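Local atomic coordinates of short-chain-enoyl-CoA hydratase (Clostridium acetobutylicum, PDB entry 5Z7R), a protein that catalyses the reversible hydration of crotonyl-CoA and also accepts hexenoyl-CoA, but not longer-chain analogues. Residues I19-A24 with G65-E70; K211-R216 with L226-E231; E35-I40 with F90-L95. One frame throughout, in Å; residues are numbered along the deposited sequence.

Contact 1: I19-A24 with G65-E70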
# COMPACT_ATOMS: atom_id res chain seq x y z
N ILE A 19 -19.12 29.36 6.19
CA ILE A 19 -18.07 30.31 5.88
C ILE A 19 -18.76 31.55 5.34
O ILE A 19 -19.59 31.47 4.44
CB ILE A 19 -17.07 29.77 4.87
CG1 ILE A 19 -16.21 28.71 5.55
CG2 ILE A 19 -16.21 30.91 4.34
CD1 ILE A 19 -15.77 27.61 4.63
N ASN A 20 -18.37 32.70 5.91
CA ASN A 20 -19.09 33.95 5.74
C ASN A 20 -18.15 35.10 5.40
O ASN A 20 -17.82 35.89 6.27
CB ASN A 20 -19.87 34.20 7.03
CG ASN A 20 -20.69 35.48 6.99
OD1 ASN A 20 -20.97 36.07 5.93
ND2 ASN A 20 -21.09 35.93 8.17
N ARG A 21 -17.69 35.16 4.15
CA ARG A 21 -17.00 36.35 3.61
C ARG A 21 -17.71 36.77 2.34
O ARG A 21 -17.15 36.65 1.25
CB ARG A 21 -15.52 36.09 3.33
CG ARG A 21 -14.65 35.91 4.58
CD ARG A 21 -13.20 35.64 4.17
NE ARG A 21 -12.59 36.71 3.36
CZ ARG A 21 -11.57 36.55 2.50
NH1 ARG A 21 -11.05 35.35 2.27
NH2 ARG A 21 -11.09 37.61 1.83
N PRO A 22 -18.94 37.31 2.50
CA PRO A 22 -19.90 37.58 1.43
C PRO A 22 -19.30 38.35 0.29
O PRO A 22 -19.53 38.01 -0.87
CB PRO A 22 -20.97 38.44 2.12
CG PRO A 22 -20.94 37.98 3.54
CD PRO A 22 -19.48 37.73 3.82
N LYS A 23 -18.52 39.37 0.62
CA LYS A 23 -17.88 40.20 -0.38
C LYS A 23 -16.71 39.50 -1.07
O LYS A 23 -16.35 39.85 -2.20
CB LYS A 23 -17.45 41.52 0.25
CG LYS A 23 -18.66 42.35 0.69
CD LYS A 23 -18.31 43.45 1.69
CE LYS A 23 -19.56 43.94 2.41
NZ LYS A 23 -19.20 44.66 3.66
N ALA A 24 -16.11 38.52 -0.39
CA ALA A 24 -15.01 37.76 -0.97
C ALA A 24 -15.48 36.44 -1.60
O ALA A 24 -14.67 35.63 -2.03
CB ALA A 24 -13.93 37.49 0.07
N GLY A 65 -12.63 29.77 -4.17
CA GLY A 65 -11.19 29.85 -4.18
C GLY A 65 -10.46 30.25 -2.92
O GLY A 65 -10.99 30.20 -1.83
N ALA A 66 -9.22 30.65 -3.10
CA ALA A 66 -8.41 31.15 -2.00
C ALA A 66 -7.77 32.46 -2.43
O ALA A 66 -7.60 32.71 -3.64
CB ALA A 66 -7.37 30.11 -1.56
N ASP A 67 -7.46 33.29 -1.44
CA ASP A 67 -6.84 34.61 -1.65
C ASP A 67 -5.47 34.50 -2.32
O ASP A 67 -4.49 34.01 -1.74
CB ASP A 67 -6.73 35.34 -0.30
CG ASP A 67 -6.87 36.84 -0.42
OD1 ASP A 67 -6.20 37.42 -1.30
OD2 ASP A 67 -7.64 37.43 0.39
N ILE A 68 -5.40 34.96 -3.56
CA ILE A 68 -4.19 34.92 -4.36
C ILE A 68 -3.16 35.98 -3.96
O ILE A 68 -1.99 35.89 -4.35
CB ILE A 68 -4.54 35.11 -5.86
CG1 ILE A 68 -5.53 34.02 -6.31
CG2 ILE A 68 -3.30 35.13 -6.73
CD1 ILE A 68 -5.09 32.62 -5.95
N SER A 69 -3.58 36.98 -3.18
CA SER A 69 -2.66 38.01 -2.67
C SER A 69 -1.72 37.42 -1.65
O SER A 69 -0.56 37.83 -1.60
CB SER A 69 -3.41 39.15 -1.99
OG SER A 69 -4.28 39.74 -2.90
N GLU A 70 -2.22 36.49 -0.84
CA GLU A 70 -1.36 35.91 0.17
C GLU A 70 -0.32 35.06 -0.51
O GLU A 70 0.77 34.88 0.03
CB GLU A 70 -2.15 35.11 1.18
CG GLU A 70 -3.15 35.93 1.97
CD GLU A 70 -3.86 35.11 3.03
OE1 GLU A 70 -3.94 33.86 2.86
OE2 GLU A 70 -4.35 35.71 4.03
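Atom OD1 of Asp67, whose carboxylate faces Arg21 across the contact, is gripped twice by Ser69. The backbone N of Ser69 donates to OD1 of Asp67 over 3.3 Å, with an N-H...O angle of 148°, on the anti lone pair of OD1, and the hydroxyl OG of Ser69 adds a weak bond to the same oxygen. With OD1 engaged locally, the other oxygen is left to the partner: Arg21 NH2 lies 3.7 Å from Asp67 OD2, a long salt bridge. The two side chains meet at roughly a right angle, yet the guanidinium and carboxylate planes are only 8° apart, and OD2 approaches at the guanidinium edge.

The bend at chi3 (59°) turns the arginine head at the end of an outstretched chain; Ala24 CB lies 3.2 Å above the plane of one guanidinium face, offset towards the rim. A tight turn brings this alanine there, with Ala24 N donating to Arg21 O at 2.7 Å. The stronger polar partner of the arginine head is the carbonyl of Ala27, which accepts from NH1, so the ion pair is an addition to a group already anchored. Ile68 and Ser69 pack on Phe249 and Ile250 of a second subunit. Asp67 thus acts as an N-cap at the start of helix 68-71, directly after the Gly65-Ala66 loop, which by analogy with crotonase relatives probably supplies an oxyanion-hole N-H.

Contact 2: K211-R216 with L226-E231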
# COMPACT_ATOMS: atom_id res chain seq x y z
N LYS A 211 -17.39 5.60 10.32
CA LYS A 211 -16.63 6.62 9.60
C LYS A 211 -15.15 6.24 9.58
O LYS A 211 -14.49 6.34 8.57
CB LYS A 211 -16.76 8.00 10.23
CG LYS A 211 -16.07 9.04 9.37
CD LYS A 211 -16.31 10.46 9.83
CE LYS A 211 -15.36 11.36 9.06
NZ LYS A 211 -15.80 12.75 9.01
N GLN A 212 -14.66 5.77 10.71
CA GLN A 212 -13.25 5.42 10.88
C GLN A 212 -12.90 4.19 10.01
O GLN A 212 -11.90 4.19 9.27
CB GLN A 212 -12.98 5.17 12.38
CG GLN A 212 -11.64 4.56 12.73
CD GLN A 212 -10.52 5.58 12.77
OE1 GLN A 212 -9.61 5.46 13.58
NE2 GLN A 212 -10.60 6.59 11.94
N ALA A 213 -13.72 3.16 10.07
CA ALA A 213 -13.45 2.00 9.26
C ALA A 213 -13.44 2.33 7.76
O ALA A 213 -12.63 1.82 7.01
CB ALA A 213 -14.43 0.89 9.59
N ILE A 214 -14.31 3.23 7.32
CA ILE A 214 -14.36 3.58 5.90
C ILE A 214 -13.13 4.39 5.51
O ILE A 214 -12.56 4.19 4.45
CB ILE A 214 -15.63 4.36 5.55
CG1 ILE A 214 -16.84 3.46 5.75
CG2 ILE A 214 -15.58 4.86 4.11
CD1 ILE A 214 -18.19 4.19 5.75
N ASN A 215 -12.71 5.31 6.38
CA ASN A 215 -11.56 6.15 6.10
C ASN A 215 -10.29 5.34 6.12
O ASN A 215 -9.48 5.47 5.21
CB ASN A 215 -11.41 7.31 7.11
CG ASN A 215 -12.30 8.50 6.76
OD1 ASN A 215 -12.57 8.78 5.57
ND2 ASN A 215 -12.70 9.25 7.79
N ARG A 216 -10.13 4.51 7.13
CA ARG A 216 -8.84 3.85 7.34
C ARG A 216 -8.71 2.58 6.48
O ARG A 216 -7.68 2.37 5.80
CB ARG A 216 -8.58 3.55 8.81
CG ARG A 216 -9.06 4.65 9.76
CD ARG A 216 -8.03 5.45 10.53
NE ARG A 216 -7.23 6.43 9.83
CZ ARG A 216 -6.73 7.56 10.33
NH1 ARG A 216 -5.94 8.28 9.57
NH2 ARG A 216 -7.03 8.02 11.52
N LEU A 226 -10.59 -5.52 5.89
CA LEU A 226 -11.68 -6.31 6.46
C LEU A 226 -11.40 -6.56 7.91
O LEU A 226 -12.34 -6.56 8.72
CB LEU A 226 -11.90 -7.63 5.74
CG LEU A 226 -12.42 -7.43 4.30
CD1 LEU A 226 -12.33 -8.73 3.53
CD2 LEU A 226 -13.82 -6.80 4.23
N ALA A 227 -10.14 -6.75 8.26
CA ALA A 227 -9.84 -7.11 9.65
C ALA A 227 -10.02 -5.87 10.52
O ALA A 227 -10.47 -5.95 11.64
CB ALA A 227 -8.44 -7.68 9.78
N PHE A 228 -9.72 -4.71 9.97
CA PHE A 228 -9.95 -3.47 10.67
C PHE A 228 -11.42 -3.39 11.11
O PHE A 228 -11.72 -3.16 12.27
CB PHE A 228 -9.59 -2.26 9.81
CG PHE A 228 -9.56 -0.94 10.57
CD1 PHE A 228 -10.75 -0.34 10.98
CD2 PHE A 228 -8.37 -0.30 10.85
CE1 PHE A 228 -10.73 0.87 11.67
CE2 PHE A 228 -8.35 0.91 11.55
CZ PHE A 228 -9.53 1.49 11.96
N GLU A 229 -12.32 -3.63 10.17
CA GLU A 229 -13.75 -3.59 10.42
C GLU A 229 -14.17 -4.40 11.61
O GLU A 229 -14.84 -3.87 12.47
CB GLU A 229 -14.53 -4.09 9.22
CG GLU A 229 -16.04 -3.90 9.31
CD GLU A 229 -16.77 -4.65 8.22
OE1 GLU A 229 -17.10 -4.02 7.18
OE2 GLU A 229 -16.96 -5.87 8.44
N SER A 230 -13.81 -5.68 11.65
CA SER A 230 -14.20 -6.56 12.74
C SER A 230 -13.78 -6.07 14.13
O SER A 230 -14.48 -6.34 15.11
CB SER A 230 -13.70 -7.99 12.48
OG SER A 230 -14.37 -8.57 11.36
N GLU A 231 -12.64 -5.38 14.22
CA GLU A 231 -12.15 -4.86 15.50
C GLU A 231 -13.11 -3.75 15.93
O GLU A 231 -13.50 -3.67 17.10
CB GLU A 231 -10.71 -4.33 15.38
CG GLU A 231 -9.65 -5.30 14.85
CD GLU A 231 -9.44 -6.54 15.69
OE1 GLU A 231 -9.92 -6.57 16.84
OE2 GLU A 231 -8.82 -7.53 15.21
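Phe228 meets Ala213 and Arg216 in an antiparallel helical hairpin, in which helices 204-217 and 222-236 run back along each other at 166° with their local axes 9.5 Å apart. Phe228 makes the largest contribution. With CG anti to the backbone N (chi1 -169°), Phe228 extends straight at the neighbouring helix, where three residues receive it. Ala213 is small enough to let the ring reach the backbone: Phe228 CE1 comes 3.8 Å from Ala213 CA, while the methyl CB of Ala213 sits by CD1 of Phe228 at 4.1 Å. Gln212 contributes aliphatic CG, which touches the ring edge near CZ. Ala213 and Glu229 have the closest CA atoms, 5.7 Å apart.

Beyond the hairpin, the same helices serve the oligomer. Glu229 accepts from Thr146 and from the backbone of Gly144 of a third subunit, and Ala213 O accepts from Gln147 of that subunit. Arg216 bends at chi2 and chi3, so its guanidinium leaves the ring and heads for Leu95, close to the like-charged Arg91. CB and CG stay on the ring: Arg216 CB lies 4.2 Å from the Phe228 centroid in an off-centre CH-pi contact, 28° from the ring normal.

Contact 3: E35-I40 with F90-L95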
# COMPACT_ATOMS: atom_id res chain seq x y z
N GLU A 35 -9.35 29.84 11.63
CA GLU A 35 -10.64 29.78 12.32
C GLU A 35 -11.35 28.42 12.10
O GLU A 35 -12.01 27.88 13.00
CB GLU A 35 -11.52 30.95 11.86
CG GLU A 35 -10.99 32.33 12.27
CD GLU A 35 -11.83 33.50 11.76
OE1 GLU A 35 -13.08 33.49 11.90
OE2 GLU A 35 -11.21 34.45 11.22
N MET A 36 -11.18 27.84 10.90
CA MET A 36 -11.83 26.57 10.56
C MET A 36 -11.29 25.48 11.47
O MET A 36 -12.05 24.69 12.07
CB MET A 36 -11.55 26.23 9.11
CG MET A 36 -12.41 25.13 8.52
SD MET A 36 -14.20 25.41 8.59
CE MET A 36 -14.24 27.03 7.89
N ASP A 37 -9.98 25.50 11.63
CA ASP A 37 -9.30 24.54 12.49
C ASP A 37 -9.76 24.68 13.93
O ASP A 37 -10.02 23.68 14.65
CB ASP A 37 -7.78 24.75 12.37
CG ASP A 37 -6.99 23.62 13.00
OD1 ASP A 37 -7.27 22.44 12.72
OD2 ASP A 37 -6.10 23.91 13.80
N TYR A 38 -9.92 25.93 14.35
CA TYR A 38 -10.44 26.20 15.67
C TYR A 38 -11.87 25.65 15.80
O TYR A 38 -12.20 24.97 16.81
CB TYR A 38 -10.32 27.70 16.01
CG TYR A 38 -11.09 28.07 17.26
CD1 TYR A 38 -12.44 28.44 17.17
CD2 TYR A 38 -10.49 28.03 18.53
CE1 TYR A 38 -13.17 28.75 18.30
CE2 TYR A 38 -11.23 28.34 19.67
CZ TYR A 38 -12.58 28.71 19.54
OH TYR A 38 -13.36 29.03 20.63
N VAL A 39 -12.72 25.89 14.79
CA VAL A 39 -14.12 25.45 14.97
C VAL A 39 -14.16 23.95 14.87
O VAL A 39 -14.91 23.32 15.63
CB VAL A 39 -15.23 26.17 14.10
CG1 VAL A 39 -14.73 27.43 13.41
CG2 VAL A 39 -15.95 25.24 13.11
N ILE A 40 -13.32 23.37 14.01
CA ILE A 40 -13.27 21.92 13.95
C ILE A 40 -12.91 21.40 15.33
O ILE A 40 -13.62 20.54 15.86
CB ILE A 40 -12.28 21.38 12.89
CG1 ILE A 40 -12.76 21.72 11.48
CG2 ILE A 40 -12.14 19.86 13.03
CD1 ILE A 40 -11.65 21.89 10.48
N PHE A 90 -7.90 20.65 6.23
CA PHE A 90 -8.85 19.78 5.49
C PHE A 90 -8.83 18.30 5.88
O PHE A 90 -9.86 17.65 5.93
CB PHE A 90 -8.57 19.94 4.02
CG PHE A 90 -8.98 21.27 3.49
CD1 PHE A 90 -9.33 22.32 4.36
CD2 PHE A 90 -9.06 21.48 2.12
CE1 PHE A 90 -9.69 23.54 3.86
CE2 PHE A 90 -9.43 22.71 1.63
CZ PHE A 90 -9.74 23.75 2.49
N ARG A 91 -7.64 17.77 6.17
CA ARG A 91 -7.51 16.38 6.61
C ARG A 91 -8.15 16.18 7.96
O ARG A 91 -8.68 15.09 8.23
CB ARG A 91 -6.03 15.99 6.69
CG ARG A 91 -5.80 14.57 7.15
CD ARG A 91 -6.46 13.60 6.17
NE ARG A 91 -5.93 12.26 6.35
CZ ARG A 91 -6.62 11.13 6.23
NH1 ARG A 91 -6.00 9.97 6.45
NH2 ARG A 91 -7.90 11.13 5.88
N ARG A 92 -8.10 17.21 8.80
CA ARG A 92 -8.69 17.11 10.14
C ARG A 92 -10.22 17.03 10.04
O ARG A 92 -10.87 16.29 10.80
CB ARG A 92 -8.31 18.32 10.99
CG ARG A 92 -8.71 18.20 12.47
CD ARG A 92 -8.19 19.42 13.21
NE ARG A 92 -8.48 19.44 14.64
CZ ARG A 92 -8.06 20.42 15.44
NH1 ARG A 92 -7.36 21.42 14.94
NH2 ARG A 92 -8.36 20.40 16.73
N LEU A 93 -10.75 17.79 9.10
CA LEU A 93 -12.16 17.75 8.77
C LEU A 93 -12.58 16.36 8.24
O LEU A 93 -13.62 15.79 8.66
CB LEU A 93 -12.48 18.83 7.74
CG LEU A 93 -13.97 19.05 7.46
CD1 LEU A 93 -14.65 19.73 8.64
CD2 LEU A 93 -14.16 19.93 6.24
N GLU A 94 -11.76 15.81 7.34
CA GLU A 94 -12.05 14.50 6.72
C GLU A 94 -12.10 13.43 7.77
O GLU A 94 -12.97 12.56 7.73
CB GLU A 94 -10.97 14.19 5.68
CG GLU A 94 -11.11 12.90 4.91
CD GLU A 94 -10.16 12.90 3.78
OE1 GLU A 94 -10.64 13.06 2.65
OE2 GLU A 94 -8.92 12.87 4.01
N LEU A 95 -11.21 13.52 8.77
CA LEU A 95 -11.11 12.47 9.80
C LEU A 95 -12.01 12.71 10.98
O LEU A 95 -12.22 11.79 11.81
CB LEU A 95 -9.66 12.35 10.30
CG LEU A 95 -8.69 11.76 9.28
CD1 LEU A 95 -7.24 11.96 9.67
CD2 LEU A 95 -9.01 10.26 9.10
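Arg92 reaches from helix 76-95 to Asp37 on helix 30-45, and its NH1 is modelled as donating to the carboxylate. The modelled distance of 2.4 Å from Arg92 NH1 to Asp37 OD1 is too short to trust, so the geometry of this salt bridge is doubtful. Its planes are turned 66° against each other, with Asp37 OD2 at the guanidinium edge. Asp37 O lies over one face of that guanidinium but is not bonded to it. The chain, extended from CG to NE, spans the gap; NE is hydrogen-bonded outside the two segments, and NH2 forms a salt bridge with Glu44, so the arginine joins two acids of one helix.

Under this polar rim lies an apolar seam. Ile40 sends CG2 alongside Arg92 CG at 3.9 Å, while Ile40 CG1 meets Leu93 CD1, also at 3.9 Å, the two side chains crossing at about a right angle. Arg91 NH2 donates to Glu94 OE2 at 2.8 Å, met on its anti side and 32° out of the carboxylate plane. Glu94 OE1 pairs with Arg148, and Arg91 NE with Asp223 of a second subunit, giving each a second partner. Leu95 CD1 covers one face of the Arg91 guanidinium. The helices run nearly parallel, 24° apart, as flanking helices of the crotonase fold, with Leu93 about 10 Å, side chain to side chain, from the probable catalytic residue Glu114.

In the fold
From the N terminus, contact 1 opens in the loop after strand 14-19, and contact 3 opens next on helix 30-45. Contact 1 closes first, at 65-70, and contact 3 only at 90-95, so the two loops cross. They also touch directly, where Ile19 CG1 packs on Met36 CE at 3.5 Å. Contact 2 comes later and in series, closing a short loop between two C-terminal helices. Its centre lies about 37 Å from that of contact 1, on the opposite side of the chain's centre. Contact 3 bridges the two regions: Asn215 gives a weak hydrogen bond to the carbonyl of Glu94, linking the C-terminal hairpin to the crotonase core.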